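Local coordinates for serine-tRNA ligase (Naegleria fowleri, PDB 6BLJ), which probably attaches serine to its cognate tRNA in the cytosol, activating the amino acid with ATP in a class II synthetase core, at residues F297-K305 with F339-K348; R223-D234 with V467-T478. All coordinates share one frame; numbering follows the deposited sequence.

How the contacts relate
The two contacts illustrate how one class II synthetase chain uses different chemistry at different depths. Contact 1 joins two neighbouring antiparallel strands, 304-313 and 332-342, of the catalytic sheet at the end where they part, so backbone pairing leads and a charged, partly exposed edge follows. Contact 2 is the more buried: helix 220-238, which packs on the same two strands through its other residues, receives a loop near the C-terminus, and side chains do nearly all the work. Their centres lie about 32 Å apart. The nearest atoms of contacts 1 and 2 are about 10 Å apart. Both segments of contact 1 fall between those of contact 2 in the sequence. Contact 2 alone borders a second subunit.

Contact 1 (F297-K305 with F339-K348); sequences FDESELPIK and FVVTSPKDNK
L302 and V341 form the apolar centre, crossing at a slant with L302 CD2 3.8 Å from V341 CG1. Beside them I304 and V341 sit as a hydrogen-bonded antiparallel pair on one face of the sheet, their CB atoms 4.0 Å apart. I304 N gives to V341 O at 2.9 Å, and V341 N returns the bond to I304 O. On the opposite face K305 and V340 run side by side, and P303, after a cis peptide bond, lays CB near V340 CG1. The ladder stops at the I304-V341 pair, just short of this proline. Farther out, E299 swings its CG anti to the backbone N (chi1 -174°) and bends at chi2, which carries the carboxylate to S343 and K348. S343 OG donates to the syn lone pair of E299 OE1 at 3.0 Å, while accepting from K345 N in an ST turn. K348 NZ meets E299 OE2 at 2.8 Å from above the carboxylate plane, a salt bridge, and Y425 also bonds to OE1. Partners at both oxygens should restrain rotation of the carboxylate, and K348 would be expected to stabilise its negative charge where the strands of the catalytic sheet diverge.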
loop_
_atom_site.group_PDB
_atom_site.type_symbol
_atom_site.label_atom_id
_atom_site.label_comp_id
_atom_site.label_asym_id
_atom_site.label_seq_id
_atom_site.Cartn_x
_atom_site.Cartn_y
_atom_site.Cartn_z
ATOM N N PHE A 297 36.224 -4.753 5.465
ATOM C CA PHE A 297 36.997 -3.982 6.433
ATOM C C PHE A 297 37.883 -4.880 7.292
ATOM O O PHE A 297 37.450 -5.939 7.761
ATOM C CB PHE A 297 36.080 -3.149 7.333
ATOM C CG PHE A 297 35.247 -2.140 6.585
ATOM C CD1 PHE A 297 35.826 -0.989 6.063
ATOM C CD2 PHE A 297 33.883 -2.329 6.423
ATOM C CE1 PHE A 297 35.061 -0.049 5.385
ATOM C CE2 PHE A 297 33.107 -1.386 5.740
ATOM C CZ PHE A 297 33.694 -0.250 5.224
ATOM N N ASP A 298 39.125 -4.439 7.496
ATOM C CA ASP A 298 40.085 -5.086 8.379
ATOM C C ASP A 298 39.871 -4.655 9.821
ATOM O O ASP A 298 39.259 -3.622 10.108
ATOM C CB ASP A 298 41.517 -4.719 7.989
ATOM C CG ASP A 298 42.018 -5.516 6.830
ATOM O OD1 ASP A 298 41.602 -6.686 6.698
ATOM O OD2 ASP A 298 42.823 -4.967 6.046
ATOM N N GLU A 299 40.441 -5.444 10.733
ATOM C CA GLU A 299 40.423 -5.087 12.149
ATOM C C GLU A 299 40.990 -3.689 12.357
ATOM O O GLU A 299 40.495 -2.924 13.194
ATOM C CB GLU A 299 41.226 -6.111 12.959
ATOM C CG GLU A 299 41.146 -5.902 14.453
ATOM C CD GLU A 299 39.770 -6.235 14.993
ATOM O OE1 GLU A 299 39.086 -7.078 14.377
ATOM O OE2 GLU A 299 39.359 -5.657 16.019
ATOM N N SER A 300 42.039 -3.343 11.604
ATOM C CA SER A 300 42.668 -2.035 11.732
ATOM C C SER A 300 41.756 -0.898 11.285
ATOM O O SER A 300 41.998 0.252 11.662
ATOM C CB SER A 300 43.964 -2.003 10.923
ATOM O OG SER A 300 43.698 -2.014 9.528
ATOM N N GLU A 301 40.725 -1.193 10.490
ATOM C CA GLU A 301 39.792 -0.200 9.972
ATOM C C GLU A 301 38.500 -0.127 10.775
ATOM O O GLU A 301 37.562 0.546 10.348
ATOM C CB GLU A 301 39.453 -0.501 8.511
ATOM C CG GLU A 301 40.662 -0.536 7.600
ATOM C CD GLU A 301 40.345 -1.116 6.235
ATOM O OE1 GLU A 301 39.828 -2.254 6.173
ATOM O OE2 GLU A 301 40.624 -0.436 5.223
ATOM N N LEU A 302 38.421 -0.819 11.904
ATOM C CA LEU A 302 37.207 -0.872 12.697
ATOM C C LEU A 302 37.520 -0.445 14.122
ATOM O O LEU A 302 38.640 -0.639 14.596
ATOM C CB LEU A 302 36.610 -2.289 12.675
ATOM C CG LEU A 302 36.145 -2.787 11.302
ATOM C CD1 LEU A 302 36.046 -4.306 11.264
ATOM C CD2 LEU A 302 34.779 -2.164 10.928
ATOM N N PRO A 303 36.556 0.159 14.822
ATOM C CA PRO A 303 35.171 0.410 14.404
ATOM C C PRO A 303 34.978 1.652 13.530
ATOM O O PRO A 303 35.835 2.530 13.481
ATOM C CB PRO A 303 34.446 0.583 15.739
ATOM C CG PRO A 303 35.487 1.206 16.622
ATOM C CD PRO A 303 36.791 0.546 16.225
ATOM N N ILE A 304 33.839 1.703 12.846
ATOM C CA ILE A 304 33.432 2.843 12.031
ATOM C C ILE A 304 32.238 3.487 12.714
ATOM O O ILE A 304 31.198 2.845 12.879
ATOM C CB ILE A 304 33.072 2.417 10.601
ATOM C CG1 ILE A 304 34.253 1.717 9.933
ATOM C CG2 ILE A 304 32.629 3.619 9.780
ATOM C CD1 ILE A 304 33.892 1.087 8.624
ATOM N N LYS A 305 32.372 4.750 13.101
ATOM C CA LYS A 305 31.345 5.443 13.869
ATOM C C LYS A 305 30.804 6.614 13.055
ATOM O O LYS A 305 31.579 7.451 12.578
ATOM C CB LYS A 305 31.899 5.948 15.200
ATOM C CG LYS A 305 32.477 4.873 16.145
ATOM C CD LYS A 305 33.020 5.540 17.415
ATOM C CE LYS A 305 33.630 4.541 18.388
ATOM N NZ LYS A 305 34.094 5.223 19.629
ATOM N N PHE A 339 25.384 5.337 14.458
ATOM C CA PHE A 339 25.494 4.144 13.619
ATOM C C PHE A 339 26.937 3.658 13.665
ATOM O O PHE A 339 27.858 4.442 13.411
ATOM C CB PHE A 339 25.065 4.442 12.169
ATOM C CG PHE A 339 24.988 3.208 11.291
ATOM C CD1 PHE A 339 26.137 2.662 10.718
ATOM C CD2 PHE A 339 23.771 2.593 11.053
ATOM C CE1 PHE A 339 26.068 1.527 9.926
ATOM C CE2 PHE A 339 23.687 1.454 10.258
ATOM C CZ PHE A 339 24.836 0.916 9.697
ATOM N N VAL A 340 27.152 2.385 14.015
ATOM C CA VAL A 340 28.506 1.864 14.194
ATOM C C VAL A 340 28.662 0.512 13.507
ATOM O O VAL A 340 27.800 -0.364 13.630
ATOM C CB VAL A 340 28.882 1.745 15.685
ATOM C CG1 VAL A 340 30.357 1.306 15.823
ATOM C CG2 VAL A 340 28.664 3.075 16.410
ATOM N N VAL A 341 29.784 0.348 12.795
ATOM C CA VAL A 341 30.239 -0.937 12.274
ATOM C C VAL A 341 31.384 -1.412 13.168
ATOM O O VAL A 341 32.346 -0.662 13.396
ATOM C CB VAL A 341 30.713 -0.809 10.812
ATOM C CG1 VAL A 341 31.065 -2.180 10.229
ATOM C CG2 VAL A 341 29.688 -0.051 9.943
ATOM N N THR A 342 31.305 -2.648 13.673
ATOM C CA THR A 342 32.392 -3.161 14.519
ATOM C C THR A 342 32.934 -4.487 14.005
ATOM O O THR A 342 32.319 -5.181 13.189
ATOM C CB THR A 342 31.970 -3.373 15.981
ATOM O OG1 THR A 342 31.211 -4.589 16.076
ATOM C CG2 THR A 342 31.155 -2.195 16.500
ATOM N N SER A 343 34.100 -4.843 14.542
ATOM C CA SER A 343 34.619 -6.184 14.386
ATOM C C SER A 343 33.630 -7.193 14.966
ATOM O O SER A 343 32.887 -6.883 15.897
ATOM C CB SER A 343 35.969 -6.307 15.100
ATOM O OG SER A 343 36.309 -7.660 15.338
ATOM N N PRO A 344 33.585 -8.409 14.419
ATOM C CA PRO A 344 32.773 -9.464 15.025
ATOM C C PRO A 344 33.472 -10.207 16.154
ATOM O O PRO A 344 32.886 -11.140 16.701
ATOM C CB PRO A 344 32.509 -10.399 13.835
ATOM C CG PRO A 344 33.773 -10.305 13.045
ATOM C CD PRO A 344 34.220 -8.856 13.164
ATOM N N LYS A 345 34.686 -9.816 16.525
ATOM C CA LYS A 345 35.496 -10.532 17.499
ATOM C C LYS A 345 35.309 -9.978 18.912
ATOM O O LYS A 345 34.917 -8.824 19.112
ATOM C CB LYS A 345 36.975 -10.443 17.122
ATOM C CG LYS A 345 37.276 -10.962 15.741
ATOM C CD LYS A 345 36.842 -12.400 15.586
ATOM C CE LYS A 345 37.268 -12.946 14.236
ATOM N NZ LYS A 345 36.316 -13.974 13.737
ATOM N N ASP A 346 35.587 -10.837 19.898
ATOM C CA ASP A 346 35.870 -10.434 21.285
ATOM C C ASP A 346 34.788 -9.542 21.898
ATOM O O ASP A 346 35.088 -8.592 22.625
ATOM C CB ASP A 346 37.224 -9.727 21.368
ATOM C CG ASP A 346 38.362 -10.604 20.916
ATOM O OD1 ASP A 346 38.273 -11.836 21.096
ATOM O OD2 ASP A 346 39.341 -10.055 20.368
ATOM N N ASN A 347 33.522 -9.871 21.644
ATOM C CA ASN A 347 32.380 -9.145 22.219
ATOM C C ASN A 347 32.449 -7.634 21.980
ATOM O O ASN A 347 31.809 -6.862 22.704
ATOM C CB ASN A 347 32.239 -9.423 23.723
ATOM C CG ASN A 347 31.596 -10.765 24.011
ATOM O OD1 ASN A 347 30.697 -11.204 23.292
ATOM N ND2 ASN A 347 32.056 -11.430 25.068
ATOM N N LYS A 348 33.172 -7.194 20.946
ATOM C CA LYS A 348 33.294 -5.764 20.686
ATOM C C LYS A 348 31.952 -5.125 20.363
ATOM O O LYS A 348 31.695 -3.987 20.770
ATOM C CB LYS A 348 34.277 -5.501 19.549
ATOM C CG LYS A 348 35.677 -5.175 20.045
ATOM C CD LYS A 348 36.731 -5.617 19.093
ATOM C CE LYS A 348 38.100 -5.474 19.758
ATOM N NZ LYS A 348 39.167 -5.833 18.811
#

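Contact 2 (R223-D234 with V467-T478); sequences RMNLALQNYAID and VPEVLQPYMGGT
V467 opens by placing CG2 3.8 Å from the terminal methyl CE of M224, the two side chains running antiparallel alongside one another; P468 CD touches the same methyl. Within the short 3-10 segment that follows, V470 meets the Y231 ring obliquely, CG2 3.6 Å from Y231 CZ, and the Y231 hydroxyl bonds beyond the contact to S366. L471 divides its branches: CD1 meets M224 and L228, whereas CD2 reaches Y231 CD2 and the A227 carbonyl.

Y474 contributes the broadest surface. Its CB lies 3.6 Å from A227 CB, where the two backbones come nearest, CA to CA 5.0 Å, and its ring runs along the helix until OH lies 3.1 Å from D234 OD2, near the ring plane. Y231 CB stands over one face of that ring in a CH-pi contact, 3.8 Å from the centroid, while the two tyrosine rings are inclined at 50°. N230 ND2 lies at the edge of the Y474 ring, and N230 OD1 pairs with N230 of the second subunit. A water bridges Y474 O and R223 O.

M475 sets CG against A227 CB and SD against M224, its chain bending at chi3 (73°) to bring CE over one face of the R223 guanidinium. R223 NH1 donates to M475 O and NH2 to T478 OG1 at 2.7 Å, both acceptors near the guanidinium plane. T478 OG1 gives to M475 O, closing a polar ring around the turn M475-T478. With D220 also pairing with NH2, the R223 charge is probably compensated, and its planar grip ties the loop's turn to the helix beside a largely apolar interface.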
loop_
_atom_site.group_PDB
_atom_site.type_symbol
_atom_site.label_atom_id
_atom_site.label_comp_id
_atom_site.label_asym_id
_atom_site.label_seq_id
_atom_site.Cartn_x
_atom_site.Cartn_y
_atom_site.Cartn_z
ATOM N N ARG A 223 14.143 27.705 16.284
ATOM C CA ARG A 223 15.547 27.914 16.651
ATOM C C ARG A 223 16.020 26.845 17.632
ATOM O O ARG A 223 17.166 26.394 17.563
ATOM C CB ARG A 223 15.765 29.320 17.223
ATOM C CG ARG A 223 15.479 30.433 16.220
ATOM C CD ARG A 223 16.054 31.769 16.673
ATOM N NE ARG A 223 15.524 32.185 17.968
ATOM C CZ ARG A 223 16.256 32.366 19.065
ATOM N NH1 ARG A 223 17.578 32.190 19.039
ATOM N NH2 ARG A 223 15.664 32.742 20.194
ATOM N N MET A 224 15.140 26.396 18.531
ATOM C CA MET A 224 15.523 25.304 19.427
ATOM C C MET A 224 15.643 23.976 18.681
ATOM O O MET A 224 16.447 23.116 19.062
ATOM C CB MET A 224 14.523 25.176 20.575
ATOM C CG MET A 224 15.018 24.243 21.671
ATOM S SD MET A 224 13.960 24.150 23.129
ATOM C CE MET A 224 14.308 25.708 23.909
ATOM N N ASN A 225 14.820 23.771 17.658
ATOM C CA ASN A 225 14.928 22.569 16.836
ATOM C C ASN A 225 16.311 22.478 16.223
ATOM O O ASN A 225 16.976 21.433 16.293
ATOM C CB ASN A 225 13.854 22.588 15.738
ATOM C CG ASN A 225 13.457 21.188 15.254
ATOM O OD1 ASN A 225 13.549 20.215 15.992
ATOM N ND2 ASN A 225 13.027 21.091 14.002
ATOM N N LEU A 226 16.769 23.587 15.631
ATOM C CA LEU A 226 18.116 23.640 15.079
ATOM C C LEU A 226 19.173 23.491 16.157
ATOM O O LEU A 226 20.194 22.835 15.933
ATOM C CB LEU A 226 18.348 24.949 14.331
ATOM C CG LEU A 226 18.097 24.982 12.836
ATOM C CD1 LEU A 226 18.605 26.301 12.322
ATOM C CD2 LEU A 226 18.877 23.844 12.198
ATOM N N ALA A 227 18.981 24.147 17.307
ATOM C CA ALA A 227 19.978 24.059 18.369
ATOM C C ALA A 227 20.205 22.604 18.780
ATOM O O ALA A 227 21.350 22.182 18.979
ATOM C CB ALA A 227 19.548 24.919 19.565
ATOM N N LEU A 228 19.123 21.818 18.885
ATOM C CA LEU A 228 19.251 20.409 19.249
ATOM C C LEU A 228 20.062 19.642 18.217
ATOM O O LEU A 228 20.895 18.799 18.572
ATOM C CB LEU A 228 17.869 19.773 19.400
ATOM C CG LEU A 228 17.156 19.735 20.750
ATOM C CD1 LEU A 228 15.743 19.174 20.553
ATOM C CD2 LEU A 228 17.932 18.887 21.760
ATOM N N GLN A 229 19.798 19.891 16.931
ATOM C CA GLN A 229 20.543 19.227 15.871
ATOM C C GLN A 229 22.011 19.622 15.916
ATOM O O GLN A 229 22.899 18.773 15.804
ATOM C CB GLN A 229 19.946 19.579 14.508
ATOM C CG GLN A 229 18.585 18.981 14.240
ATOM C CD GLN A 229 17.925 19.648 13.062
ATOM O OE1 GLN A 229 16.797 20.133 13.153
ATOM N NE2 GLN A 229 18.652 19.729 11.958
ATOM N N ASN A 230 22.279 20.928 16.038
ATOM C CA ASN A 230 23.651 21.426 16.044
ATOM C C ASN A 230 24.435 20.876 17.235
ATOM O O ASN A 230 25.601 20.472 17.102
ATOM C CB ASN A 230 23.615 22.954 16.076
ATOM C CG ASN A 230 24.876 23.596 15.526
ATOM O OD1 ASN A 230 24.821 24.638 14.882
ATOM N ND2 ASN A 230 26.023 22.981 15.791
ATOM N N TYR A 231 23.817 20.890 18.416
ATOM C CA TYR A 231 24.462 20.369 19.614
ATOM C C TYR A 231 24.683 18.864 19.504
ATOM O O TYR A 231 25.769 18.365 19.820
ATOM C CB TYR A 231 23.613 20.714 20.846
ATOM C CG TYR A 231 24.047 20.023 22.129
ATOM C CD1 TYR A 231 25.372 20.066 22.539
ATOM C CD2 TYR A 231 23.132 19.336 22.925
ATOM C CE1 TYR A 231 25.788 19.432 23.708
ATOM C CE2 TYR A 231 23.539 18.698 24.109
ATOM C CZ TYR A 231 24.876 18.757 24.486
ATOM O OH TYR A 231 25.310 18.136 25.635
ATOM N N ALA A 232 23.674 18.131 19.032
ATOM C CA ALA A 232 23.802 16.681 18.906
ATOM C C ALA A 232 24.972 16.305 18.013
ATOM O O ALA A 232 25.761 15.409 18.342
ATOM C CB ALA A 232 22.505 16.089 18.352
ATOM N N ILE A 233 25.107 16.984 16.875
ATOM C CA ILE A 233 26.203 16.677 15.958
ATOM C C ILE A 233 27.550 17.030 16.586
ATOM O O ILE A 233 28.518 16.264 16.481
ATOM C CB ILE A 233 25.959 17.393 14.614
ATOM C CG1 ILE A 233 24.815 16.678 13.880
ATOM C CG2 ILE A 233 27.208 17.419 13.757
ATOM C CD1 ILE A 233 24.106 17.525 12.898
ATOM N N ASP A 234 27.642 18.185 17.253
ATOM C CA ASP A 234 28.879 18.523 17.963
ATOM C C ASP A 234 29.189 17.484 19.034
ATOM O O ASP A 234 30.327 17.019 19.160
ATOM C CB ASP A 234 28.772 19.907 18.593
ATOM C CG ASP A 234 28.910 21.008 17.587
ATOM O OD1 ASP A 234 29.262 20.694 16.427
ATOM O OD2 ASP A 234 28.697 22.182 17.965
ATOM N N VAL A 467 14.920 27.687 28.598
ATOM C CA VAL A 467 15.798 26.992 27.644
ATOM C C VAL A 467 16.838 26.181 28.416
ATOM O O VAL A 467 17.548 26.749 29.263
ATOM C CB VAL A 467 16.476 27.992 26.713
ATOM C CG1 VAL A 467 17.460 27.268 25.782
ATOM C CG2 VAL A 467 15.424 28.769 25.913
ATOM N N PRO A 468 16.980 24.877 28.152
ATOM C CA PRO A 468 18.019 24.098 28.839
ATOM C C PRO A 468 19.380 24.775 28.721
ATOM O O PRO A 468 19.745 25.290 27.663
ATOM C CB PRO A 468 17.988 22.751 28.118
ATOM C CG PRO A 468 16.516 22.618 27.658
ATOM C CD PRO A 468 16.100 24.041 27.313
ATOM N N GLU A 469 20.111 24.796 29.837
ATOM C CA GLU A 469 21.368 25.541 29.890
ATOM C C GLU A 469 22.266 25.198 28.705
ATOM O O GLU A 469 22.782 26.091 28.028
ATOM C CB GLU A 469 22.088 25.259 31.202
ATOM C CG GLU A 469 23.127 26.294 31.534
ATOM C CD GLU A 469 23.788 26.028 32.860
ATOM O OE1 GLU A 469 23.148 26.278 33.906
ATOM O OE2 GLU A 469 24.940 25.542 32.851
ATOM N N VAL A 470 22.427 23.903 28.413
ATOM C CA VAL A 470 23.376 23.494 27.381
ATOM C C VAL A 470 22.951 23.953 25.988
ATOM O O VAL A 470 23.797 24.037 25.091
ATOM C CB VAL A 470 23.592 21.967 27.422
ATOM C CG1 VAL A 470 22.423 21.238 26.780
ATOM C CG2 VAL A 470 24.901 21.581 26.747
ATOM N N LEU A 471 21.665 24.251 25.764
ATOM C CA LEU A 471 21.219 24.718 24.450
ATOM C C LEU A 471 21.293 26.236 24.293
ATOM O O LEU A 471 21.152 26.730 23.166
ATOM C CB LEU A 471 19.774 24.251 24.141
ATOM C CG LEU A 471 19.467 22.765 23.931
ATOM C CD1 LEU A 471 17.973 22.490 23.623
ATOM C CD2 LEU A 471 20.345 22.183 22.819
ATOM N N GLN A 472 21.481 26.986 25.382
ATOM C CA GLN A 472 21.432 28.445 25.282
ATOM C C GLN A 472 22.465 29.011 24.308
ATOM O O GLN A 472 22.085 29.837 23.460
ATOM C CB GLN A 472 21.544 29.051 26.687
ATOM C CG GLN A 472 20.346 28.684 27.576
ATOM C CD GLN A 472 20.433 29.225 29.003
ATOM O OE1 GLN A 472 21.301 30.026 29.324
ATOM N NE2 GLN A 472 19.537 28.760 29.870
ATOM N N PRO A 473 23.744 28.604 24.327
ATOM C CA PRO A 473 24.682 29.138 23.320
ATOM C C PRO A 473 24.304 28.801 21.891
ATOM O O PRO A 473 24.633 29.565 20.976
ATOM C CB PRO A 473 26.026 28.501 23.711
ATOM C CG PRO A 473 25.874 28.123 25.133
ATOM C CD PRO A 473 24.436 27.754 25.316
ATOM N N TYR A 474 23.619 27.686 21.661
ATOM C CA TYR A 474 23.206 27.311 20.318
ATOM C C TYR A 474 21.990 28.089 19.837
ATOM O O TYR A 474 21.563 27.902 18.692
ATOM C CB TYR A 474 22.913 25.811 20.269
ATOM C CG TYR A 474 24.138 24.931 20.418
ATOM C CD1 TYR A 474 24.887 24.575 19.312
ATOM C CD2 TYR A 474 24.536 24.458 21.665
ATOM C CE1 TYR A 474 26.008 23.767 19.438
ATOM C CE2 TYR A 474 25.653 23.645 21.797
ATOM C CZ TYR A 474 26.379 23.301 20.673
ATOM O OH TYR A 474 27.494 22.501 20.770
ATOM N N MET A 475 21.426 28.942 20.689
ATOM C CA MET A 475 20.276 29.773 20.362
ATOM C C MET A 475 20.573 31.250 20.578
ATOM O O MET A 475 19.688 32.012 20.962
ATOM C CB MET A 475 19.067 29.352 21.192
ATOM C CG MET A 475 18.321 28.182 20.627
ATOM S SD MET A 475 16.957 27.783 21.705
ATOM C CE MET A 475 15.821 29.125 21.363
ATOM N N GLY A 476 21.822 31.655 20.365
ATOM C CA GLY A 476 22.194 33.050 20.532
ATOM C C GLY A 476 21.986 33.589 21.926
ATOM O O GLY A 476 21.779 34.796 22.092
ATOM N N GLY A 477 22.030 32.730 22.940
ATOM C CA GLY A 477 21.907 33.172 24.313
ATOM C C GLY A 477 20.493 33.251 24.865
ATOM O O GLY A 477 20.329 33.653 26.023
ATOM N N THR A 478 19.468 32.902 24.080
ATOM C CA THR A 478 18.096 32.963 24.583
ATOM C C THR A 478 17.940 32.064 25.806
ATOM O O THR A 478 18.254 30.871 25.757
ATOM C CB THR A 478 17.098 32.534 23.502
ATOM O OG1 THR A 478 17.243 33.352 22.335
ATOM C CG2 THR A 478 15.670 32.670 24.021
HETATM O O HOH W 1 19.409 28.019 16.810
#